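PDB 6H4F: probable ss-1,3-N-acetylglucosaminyltransferase from Staphylococcus aureus, which is probably a glycosyltransferase of family 2, with a GT-A type catalytic domain joined to a TarS-like linker domain. Local coordinates for residues 146-151 / 222-227. Sequence-based numbering, arbitrary orientation.
With FQ8 ([(2~{R},3~{S},4~{S})-2,3,4,5-tetrakis(oxidanyl)pentyl] [(2~{R},3~{R},4~{S})-2,3,4-tris(oxidanyl)-5-[oxidanyl-[(2~{R},3~{S},4~{S})-2,3,4-tris(oxidanyl)-5-phosphonooxy-pentoxy]phosphoryl]oxy-pentyl] hydrogen phosphate), chain M.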
loop_
_atom_site.group_PDB
_atom_site.type_symbol
_atom_site.label_atom_id
_atom_site.label_comp_id
_atom_site.label_asym_id
_atom_site.label_seq_id
_atom_site.Cartn_x
_atom_site.Cartn_y
_atom_site.Cartn_z
ATOM N N ARG A 146 -1.001 31.744 4.600
ATOM C CA ARG A 146 -2.027 30.998 5.376
ATOM C C ARG A 146 -3.400 31.261 4.745
ATOM O O ARG A 146 -3.721 32.440 4.502
ATOM C CB ARG A 146 -1.994 31.419 6.849
ATOM C CG ARG A 146 -2.449 32.849 7.105
ATOM C CD ARG A 146 -1.622 33.547 8.170
ATOM N NE ARG A 146 -2.418 34.006 9.301
ATOM C CZ ARG A 146 -2.447 35.257 9.748
ATOM N NH1 ARG A 146 -1.544 36.130 9.335
ATOM N NH2 ARG A 146 -3.379 35.633 10.603
ATOM N N SER A 147 -4.169 30.199 4.488
ATOM C CA SER A 147 -5.513 30.327 3.861
ATOM C C SER A 147 -6.579 30.556 4.939
ATOM O O SER A 147 -6.230 30.514 6.134
ATOM C CB SER A 147 -5.827 29.116 3.024
ATOM O OG SER A 147 -7.194 29.103 2.645
ATOM N N VAL A 148 -7.826 30.795 4.520
ATOM C CA VAL A 148 -8.933 31.016 5.464
ATOM C C VAL A 148 -10.062 30.038 5.161
ATOM O O VAL A 148 -10.229 29.618 4.017
ATOM C CB VAL A 148 -9.459 32.465 5.424
ATOM C CG1 VAL A 148 -8.411 33.478 5.866
ATOM C CG2 VAL A 148 -9.990 32.841 4.060
ATOM N N PRO A 149 -10.901 29.698 6.165
ATOM C CA PRO A 149 -12.050 28.822 5.954
ATOM C C PRO A 149 -13.030 29.408 4.930
ATOM O O PRO A 149 -13.181 30.629 4.855
ATOM C CB PRO A 149 -12.746 28.773 7.327
ATOM C CG PRO A 149 -11.695 29.201 8.316
ATOM C CD PRO A 149 -10.760 30.124 7.562
ATOM N N LYS A 150 -13.694 28.528 4.185
ATOM C CA LYS A 150 -14.654 28.900 3.136
ATOM C C LYS A 150 -15.994 28.178 3.334
ATOM O O LYS A 150 -17.049 28.825 3.253
ATOM C CB LYS A 150 -14.066 28.605 1.752
ATOM C CG LYS A 150 -12.900 29.497 1.332
ATOM C CD LYS A 150 -12.195 28.985 0.071
ATOM C CE LYS A 150 -11.050 29.862 -0.380
ATOM N N ALA A 151 -15.973 26.862 3.591
ATOM C CA ALA A 151 -17.215 26.068 3.608
ATOM C C ALA A 151 -18.189 26.607 4.658
ATOM O O ALA A 151 -19.375 26.615 4.430
ATOM C CB ALA A 151 -16.930 24.595 3.839
ATOM N N TYR A 222 -13.445 40.264 8.513
ATOM C CA TYR A 222 -12.098 40.113 9.074
ATOM C C TYR A 222 -11.147 39.710 7.949
ATOM O O TYR A 222 -11.382 38.706 7.276
ATOM C CB TYR A 222 -12.099 39.072 10.199
ATOM C CG TYR A 222 -10.787 38.957 10.930
ATOM C CD1 TYR A 222 -9.657 38.425 10.312
ATOM C CD2 TYR A 222 -10.656 39.413 12.234
ATOM C CE1 TYR A 222 -8.444 38.345 10.972
ATOM C CE2 TYR A 222 -9.458 39.298 12.918
ATOM C CZ TYR A 222 -8.340 38.784 12.276
ATOM O OH TYR A 222 -7.150 38.720 12.943
ATOM N N ILE A 223 -10.074 40.488 7.769
ATOM C CA ILE A 223 -9.134 40.260 6.679
ATOM C C ILE A 223 -7.804 39.781 7.257
ATOM O O ILE A 223 -7.131 40.519 7.943
ATOM C CB ILE A 223 -8.934 41.530 5.826
ATOM C CG1 ILE A 223 -10.252 42.086 5.291
ATOM C CG2 ILE A 223 -7.932 41.253 4.716
ATOM C CD1 ILE A 223 -10.905 41.220 4.230
ATOM N N VAL A 224 -7.446 38.538 6.953
ATOM C CA VAL A 224 -6.143 37.991 7.270
ATOM C C VAL A 224 -5.154 38.567 6.251
ATOM O O VAL A 224 -5.346 38.438 5.051
ATOM C CB VAL A 224 -6.165 36.452 7.237
ATOM C CG1 VAL A 224 -4.777 35.869 7.361
ATOM C CG2 VAL A 224 -7.093 35.877 8.302
ATOM N N VAL A 225 -4.112 39.233 6.744
ATOM C CA VAL A 225 -3.096 39.846 5.879
ATOM C C VAL A 225 -1.808 39.021 5.970
ATOM O O VAL A 225 -1.215 38.902 7.030
ATOM C CB VAL A 225 -2.862 41.311 6.298
ATOM C CG1 VAL A 225 -1.734 41.954 5.503
ATOM C CG2 VAL A 225 -4.132 42.126 6.182
ATOM N N ASN A 226 -1.407 38.420 4.849
ATOM C CA ASN A 226 -0.114 37.711 4.740
ATOM C C ASN A 226 0.957 38.727 4.326
ATOM O O ASN A 226 0.717 39.540 3.440
ATOM C CB ASN A 226 -0.221 36.523 3.774
ATOM C CG ASN A 226 -1.207 35.481 4.269
ATOM O OD1 ASN A 226 -1.053 34.963 5.379
ATOM N ND2 ASN A 226 -2.220 35.171 3.466
ATOM N N ASP A 227 2.100 38.732 5.024
ATOM C CA ASP A 227 3.197 39.678 4.709
ATOM C C ASP A 227 4.372 38.899 4.104
ATOM O O ASP A 227 4.821 37.946 4.707
ATOM C CB ASP A 227 3.604 40.488 5.946
HETATM O OAN FQ8 M . -17.052 15.996 4.726
HETATM P PBL FQ8 M . -15.573 16.377 5.223
HETATM O OAO FQ8 M . -14.731 15.024 5.067
HETATM O OAA FQ8 M . -15.578 16.863 6.616
HETATM O OAX FQ8 M . -14.985 17.405 4.149
HETATM C CAS FQ8 M . -14.217 18.544 4.533
HETATM C CBE FQ8 M . -14.201 19.541 3.370
HETATM O OAG FQ8 M . -13.728 18.899 2.187
HETATM C CBJ FQ8 M . -13.314 20.745 3.704
HETATM O OAL FQ8 M . -12.172 20.356 4.468
HETATM C CBF FQ8 M . -14.143 21.729 4.515
HETATM O OAH FQ8 M . -15.166 22.248 3.669
HETATM C CAU FQ8 M . -13.252 22.860 5.041
HETATM O OAZ FQ8 M . -12.473 23.413 3.980
HETATM P PBN FQ8 M . -12.167 24.997 3.942
HETATM O OAQ FQ8 M . -13.562 25.703 4.292
HETATM O OAC FQ8 M . -11.656 25.422 2.622
HETATM O OBB FQ8 M . -11.176 25.322 5.156
HETATM C CAW FQ8 M . -9.891 24.702 5.217
HETATM C CBH FQ8 M . -9.293 24.819 6.623
HETATM O OAJ FQ8 M . -10.332 24.809 7.602
HETATM C CBK FQ8 M . -8.483 26.114 6.736
HETATM O OAM FQ8 M . -7.729 26.305 5.539
HETATM C CBG FQ8 M . -7.524 26.031 7.926
HETATM O OAI FQ8 M . -6.685 24.889 7.784
HETATM C CAV FQ8 M . -8.322 25.915 9.222
HETATM O OBA FQ8 M . -7.657 26.627 10.264
HETATM P PBM FQ8 M . -8.525 27.285 11.446
HETATM O OAP FQ8 M . -9.480 26.102 11.970
HETATM O OAB FQ8 M . -9.295 28.453 10.964
HETATM O OAY FQ8 M . -7.522 27.628 12.649
HETATM C CAT FQ8 M . -6.308 26.897 12.829
HETATM C CBD FQ8 M . -5.140 27.871 13.023
HETATM O OAF FQ8 M . -5.575 29.020 13.758
HETATM C CBI FQ8 M . -4.007 27.176 13.788
HETATM O OAK FQ8 M . -4.551 26.326 14.799
HETATM C CBC FQ8 M . -3.147 26.346 12.829
HETATM O OAE FQ8 M . -3.916 25.954 11.688
HETATM C CAR FQ8 M . -1.949 27.181 12.375
HETATM O OAD FQ8 M . -0.832 26.323 12.132
#
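The side-chain amide nitrogen of Asn226 is held by two backbone carbonyls: ND2 donates to Arg146 O at 3.3 Å, with an N-H...O angle of 158°, and also to Gly143 O. Arg146 O lies close to the plane of the Asn226 amide, whereas ND2 sits 24° off the carbonyl plane of Arg146. A single asparagine thus fastens the loop that leaves strand 134-142 at two points, and the two acceptors on its nitrogen probably fix which way round the amide lies. The other end of the same group, Asn226 OD1, lies 3.3 Å from Arg146 N and close to Arg146 CG and CD. From there the arginine chain, kinked about its CB-CG and CG-CD bonds, carries its guanidinium over Val224. Methyl CG1 of Val224 stands 3.4 Å from Arg146 CZ, over the centre of one guanidinium face, although Arg146 is poorly ordered and the position of its side chain is approximate. Because CG1 is anti to the backbone N of Val224 (chi1 172°), the other methyl, CG2, is left to meet Val148. Arg146 NH2 makes long, weak ion pairs with Asp110 and Asp113. In what is probably the GT-A fold of this family 2 glycosyltransferase, strand 222-225 runs parallel to strand 134-142 and antiparallel to strand 114-115, and the loop 146-151 passes beside its end. Two residues along the loop from Arg146, the contact becomes apolar: Val148 CG1 and Val224 CG2 meet tip to tip at 3.7 Å, both residues buried, while Val148 also rests on Tyr139 and Val141. Farther along the loop, backbone N of Lys150 and backbone N of Ala151 both donate to phosphate oxygen OAQ of FQ8, each at 2.8 Å.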